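PDB 3SKV: SsfX3 from Streptomyces sp. SF2575, which probably transfers a salicylyl group to an intermediate of a tetracycline biosynthetic pathway, as an acyltransferase of the GDSL/SGNH family. Local coordinates for residues L96-E101 with F165-V170; L288-Y293 with D310-V315. The protein carries 1 engineered substitution. All coordinates share one frame; numbering follows the deposited sequence.

A two-domain enzyme such as SsfX3 offers two kinds of sheet within one chain, and each contact samples one of them. Contact 1 pairs neighbouring antiparallel strands in the N-terminal jelly-roll part, while contact 2 lays a helix against the end of a parallel strand in the GDSL/SGNH domain. They lie on opposite sides of the chain's centre, with their own centres about 41 Å apart and their nearest atoms about 26 Å apart, so they do not touch. Contact 2 belongs to the domain that, by family resemblance, probably holds the catalytic site, near the C-terminal ends of its parallel strands; contact 1 lies in the other domain.

Contact 1 (L96-E101 with F165-V170); sequences LAVRYE and FRLAEV
Tyr100 and Phe165 meet on one face of an antiparallel strand pair, and the tyrosine can be followed outward atom by atom. Its CB lies 3.4 Å from Arg166 O and 3.5 Å from Phe165 CZ. Beyond it, Tyr100 CG is 3.8 Å from Phe165 CE1, and CD2 is 3.7 Å from the same carbon. The ring planes are nearly parallel, 10° apart, but slid so far, with centroids 5.5 Å apart, that they hardly overlap. CG sits between the backbone N and the carbonyl carbon (chi1 73°), which stands the ring up from the strand, its end leading away from 165-170, with the CD1 edge in plane with Val98 O. The tip, OH, leaves the pair and bonds to Lys136 N.

Strands 96-103 and 164-172 are central neighbours in a four-stranded antiparallel sheet, part of the jelly roll of the N-terminal domain. Their pairing is interrupted at Ala168, where the second strand turns a corner: Ala168 N donates to Arg99 O at 2.9 Å, whereas Arg99 N goes on to Glu169 O, a pattern consistent with a beta bulge. On the face that carries Tyr100, Val98 CG1 reaches Leu167 CD2 at 4.1 Å, and Leu143 also packs on Val98. The other face carries charged side chains. Glu101 and Arg166, both extended, run side by side until OE1 meets NH1 at 3.0 Å in a salt bridge; the carboxylate approaches the guanidinium edge, with the planes 77° apart. Trp56, on strand 56-60, touches both side chains, and the guanidinium of Arg99 pairs with Asp140.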
# COMPACT_ATOMS: atom_id res chain seq x y z
N LEU A 96 17.97 -17.59 5.27
CA LEU A 96 18.16 -16.57 4.25
C LEU A 96 18.86 -15.37 4.79
O LEU A 96 18.72 -15.01 5.96
CB LEU A 96 16.89 -16.21 3.43
CG LEU A 96 15.77 -15.33 4.00
CD1 LEU A 96 16.19 -13.84 4.13
CD2 LEU A 96 14.61 -15.35 3.07
N ALA A 97 19.58 -14.72 3.91
CA ALA A 97 20.30 -13.50 4.27
C ALA A 97 20.08 -12.48 3.18
O ALA A 97 20.04 -12.84 2.01
CB ALA A 97 21.78 -13.78 4.47
N VAL A 98 19.86 -11.22 3.56
CA VAL A 98 19.65 -10.12 2.62
C VAL A 98 20.59 -8.97 2.99
O VAL A 98 20.62 -8.55 4.14
CB VAL A 98 18.18 -9.62 2.55
CG1 VAL A 98 18.04 -8.47 1.55
CG2 VAL A 98 17.23 -10.75 2.19
N ARG A 99 21.37 -8.49 2.01
CA ARG A 99 22.23 -7.33 2.13
C ARG A 99 21.37 -6.14 1.67
O ARG A 99 20.88 -6.09 0.54
CB ARG A 99 23.51 -7.48 1.29
CG ARG A 99 24.48 -6.37 1.59
CD ARG A 99 25.80 -6.61 0.94
NE ARG A 99 26.56 -5.37 0.89
CZ ARG A 99 27.43 -5.08 -0.06
NH1 ARG A 99 27.68 -5.95 -1.03
NH2 ARG A 99 28.07 -3.92 -0.05
N TYR A 100 21.14 -5.20 2.60
CA TYR A 100 20.23 -4.10 2.37
C TYR A 100 20.73 -2.76 2.90
O TYR A 100 21.73 -2.66 3.62
CB TYR A 100 18.87 -4.44 3.05
CG TYR A 100 18.92 -4.35 4.57
CD1 TYR A 100 19.39 -5.41 5.34
CD2 TYR A 100 18.53 -3.19 5.24
CE1 TYR A 100 19.47 -5.32 6.73
CE2 TYR A 100 18.59 -3.09 6.63
CZ TYR A 100 19.07 -4.16 7.37
OH TYR A 100 19.14 -4.07 8.75
N GLU A 101 19.94 -1.74 2.59
CA GLU A 101 20.10 -0.37 3.05
C GLU A 101 18.68 0.18 3.15
O GLU A 101 17.91 0.07 2.19
CB GLU A 101 20.96 0.46 2.09
CG GLU A 101 21.38 1.79 2.71
CD GLU A 101 22.00 2.82 1.78
OE1 GLU A 101 21.92 2.66 0.54
OE2 GLU A 101 22.55 3.82 2.31
N PHE A 165 13.72 1.01 0.80
CA PHE A 165 14.50 -0.21 1.05
C PHE A 165 15.19 -0.66 -0.23
O PHE A 165 14.52 -0.84 -1.24
CB PHE A 165 13.57 -1.32 1.57
CG PHE A 165 14.25 -2.61 1.98
CD1 PHE A 165 14.66 -2.80 3.30
CD2 PHE A 165 14.40 -3.66 1.08
CE1 PHE A 165 15.25 -4.00 3.69
CE2 PHE A 165 15.01 -4.85 1.46
CZ PHE A 165 15.41 -5.03 2.77
N ARG A 166 16.52 -0.83 -0.21
CA ARG A 166 17.32 -1.25 -1.37
C ARG A 166 17.99 -2.58 -1.05
O ARG A 166 18.30 -2.81 0.12
CB ARG A 166 18.38 -0.19 -1.78
CG ARG A 166 17.85 1.23 -1.71
CD ARG A 166 18.58 2.25 -2.54
NE ARG A 166 18.07 3.59 -2.25
CZ ARG A 166 18.69 4.50 -1.50
NH1 ARG A 166 19.87 4.22 -0.94
NH2 ARG A 166 18.15 5.69 -1.30
N LEU A 167 18.22 -3.44 -2.04
CA LEU A 167 18.90 -4.74 -1.82
C LEU A 167 20.12 -4.80 -2.70
O LEU A 167 20.08 -4.34 -3.85
CB LEU A 167 18.08 -5.97 -2.25
CG LEU A 167 16.66 -6.22 -1.85
CD1 LEU A 167 15.67 -5.34 -2.68
CD2 LEU A 167 16.33 -7.71 -2.07
N ALA A 168 21.10 -5.54 -2.26
CA ALA A 168 22.31 -5.79 -3.05
C ALA A 168 22.52 -7.29 -3.28
O ALA A 168 23.11 -7.68 -4.29
CB ALA A 168 23.52 -5.18 -2.35
N GLU A 169 22.01 -8.15 -2.38
CA GLU A 169 22.21 -9.60 -2.45
C GLU A 169 21.24 -10.37 -1.58
O GLU A 169 20.79 -9.89 -0.55
CB GLU A 169 23.64 -9.91 -1.95
CG GLU A 169 24.21 -11.27 -2.31
CD GLU A 169 25.47 -11.66 -1.56
OE1 GLU A 169 25.94 -10.88 -0.70
OE2 GLU A 169 25.98 -12.78 -1.83
N VAL A 170 20.94 -11.59 -2.01
CA VAL A 170 20.16 -12.57 -1.28
C VAL A 170 21.08 -13.78 -1.15
O VAL A 170 21.74 -14.17 -2.12
CB VAL A 170 18.79 -12.92 -1.91
CG1 VAL A 170 18.08 -14.02 -1.12
CG2 VAL A 170 17.90 -11.67 -1.99

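Contact 2 (L288-Y293 with D310-V315); sequences LGSSVY and DYREQV
Leu288 opens the contact with its CB, 4.1 Å from CG1 of Val315, and the same methyl lies 3.8 Å from Leu288 O. CG1 also packs against the backbone of Gly289, near its carbonyl carbon, so one valine branch spans the backbone from Leu288 to the amide N of Ser290. Ser290 turns its CB to the aliphatic part of Arg312, 3.8 Å from CG, while its hydroxyl is held elsewhere, by Tyr332 OH and Gly335 N. At Ser291 the backbone takes over: Ser291 O accepts an almost straight bond from Arg312 NE at 2.6 Å (174° at the hydrogen), lying in the guanidinium plane. A bend at chi2 (-149°) helps carry the arginine head from the helix to this carbonyl. Val292 O follows at the same edge, with a weak bond from NH2 at 3.2 Å, and the CA of Tyr293 comes within 3.7 Å of NH2. NH1 turns to Asp298 in a salt bridge, so NE, NH2 and NH1 each have an oxygen partner. Helix segment 310-315 runs nearly antiparallel, at 163°, to strand segment 288-290; the full helix 308-324 leads on to the adjacent parallel strand 330-333, forming a beta-alpha-beta crossover of the GDSL/SGNH hydrolase fold.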
# COMPACT_ATOMS: atom_id res chain seq x y z
N LEU A 288 -15.48 3.28 -5.57
CA LEU A 288 -15.38 4.71 -5.28
C LEU A 288 -15.70 4.92 -3.81
O LEU A 288 -16.85 4.83 -3.38
CB LEU A 288 -16.37 5.43 -6.17
CG LEU A 288 -15.76 6.30 -7.25
CD1 LEU A 288 -14.56 5.65 -7.95
CD2 LEU A 288 -16.81 6.72 -8.22
N GLY A 289 -14.64 5.13 -3.06
CA GLY A 289 -14.74 5.28 -1.62
C GLY A 289 -14.72 6.71 -1.16
O GLY A 289 -13.84 7.48 -1.53
N SER A 290 -15.70 7.07 -0.34
CA SER A 290 -15.71 8.38 0.28
C SER A 290 -14.77 8.24 1.45
O SER A 290 -14.55 7.13 1.95
CB SER A 290 -17.11 8.77 0.75
OG SER A 290 -17.66 7.79 1.62
N SER A 291 -14.19 9.34 1.87
CA SER A 291 -13.28 9.30 3.00
C SER A 291 -13.87 8.68 4.29
O SER A 291 -15.05 8.84 4.65
CB SER A 291 -12.74 10.69 3.27
OG SER A 291 -11.90 11.04 2.18
N VAL A 292 -13.01 7.94 4.95
CA VAL A 292 -13.23 7.32 6.25
C VAL A 292 -13.41 8.46 7.32
O VAL A 292 -13.02 9.60 7.08
CB VAL A 292 -11.95 6.44 6.41
CG1 VAL A 292 -11.19 6.64 7.70
CG2 VAL A 292 -12.23 4.98 6.09
N TYR A 293 -14.05 8.19 8.45
CA TYR A 293 -14.23 9.22 9.46
C TYR A 293 -12.89 9.62 10.12
O TYR A 293 -12.14 8.78 10.63
CB TYR A 293 -15.27 8.79 10.51
CG TYR A 293 -15.42 9.75 11.68
CD1 TYR A 293 -16.23 10.87 11.58
CD2 TYR A 293 -14.76 9.52 12.88
CE1 TYR A 293 -16.39 11.75 12.66
CE2 TYR A 293 -14.87 10.40 13.95
CZ TYR A 293 -15.69 11.52 13.84
OH TYR A 293 -15.84 12.37 14.89
N ASP A 310 -19.50 17.28 2.51
CA ASP A 310 -19.70 17.82 1.15
C ASP A 310 -18.92 17.03 0.11
O ASP A 310 -19.46 16.77 -0.98
CB ASP A 310 -19.35 19.32 1.07
CG ASP A 310 -20.34 20.21 1.82
OD1 ASP A 310 -21.51 19.82 1.97
OD2 ASP A 310 -19.93 21.30 2.26
N TYR A 311 -17.68 16.63 0.44
CA TYR A 311 -16.83 15.83 -0.45
C TYR A 311 -17.40 14.44 -0.60
O TYR A 311 -17.50 13.96 -1.73
CB TYR A 311 -15.38 15.77 0.02
CG TYR A 311 -14.59 17.01 -0.35
CD1 TYR A 311 -14.54 18.10 0.51
CD2 TYR A 311 -13.88 17.08 -1.55
CE1 TYR A 311 -13.82 19.24 0.19
CE2 TYR A 311 -13.14 18.22 -1.88
CZ TYR A 311 -13.11 19.29 -0.99
OH TYR A 311 -12.39 20.43 -1.28
N ARG A 312 -17.86 13.82 0.51
CA ARG A 312 -18.48 12.48 0.53
C ARG A 312 -19.69 12.43 -0.35
O ARG A 312 -19.84 11.48 -1.11
CB ARG A 312 -18.86 12.04 1.95
CG ARG A 312 -17.68 11.83 2.88
CD ARG A 312 -18.00 10.72 3.90
NE ARG A 312 -16.93 10.62 4.89
CZ ARG A 312 -16.82 11.38 5.98
NH1 ARG A 312 -17.76 12.27 6.28
NH2 ARG A 312 -15.77 11.25 6.78
N GLU A 313 -20.54 13.50 -0.30
CA GLU A 313 -21.74 13.60 -1.14
C GLU A 313 -21.42 13.64 -2.66
O GLU A 313 -22.20 13.08 -3.44
CB GLU A 313 -22.61 14.77 -0.69
CG GLU A 313 -24.09 14.59 -0.98
CD GLU A 313 -24.93 15.86 -0.92
OE1 GLU A 313 -24.48 16.85 -0.30
OE2 GLU A 313 -26.05 15.85 -1.48
N GLN A 314 -20.25 14.22 -3.07
CA GLN A 314 -19.78 14.27 -4.48
C GLN A 314 -19.35 12.89 -4.97
O GLN A 314 -19.66 12.54 -6.11
CB GLN A 314 -18.64 15.29 -4.69
CG GLN A 314 -18.99 16.73 -4.29
CD GLN A 314 -19.91 17.42 -5.26
OE1 GLN A 314 -21.02 16.97 -5.56
NE2 GLN A 314 -19.51 18.60 -5.71
N VAL A 315 -18.66 12.09 -4.08
CA VAL A 315 -18.23 10.74 -4.41
C VAL A 315 -19.49 9.94 -4.76
O VAL A 315 -19.54 9.33 -5.84
CB VAL A 315 -17.31 10.06 -3.34
CG1 VAL A 315 -16.92 8.65 -3.77
CG2 VAL A 315 -16.04 10.88 -3.07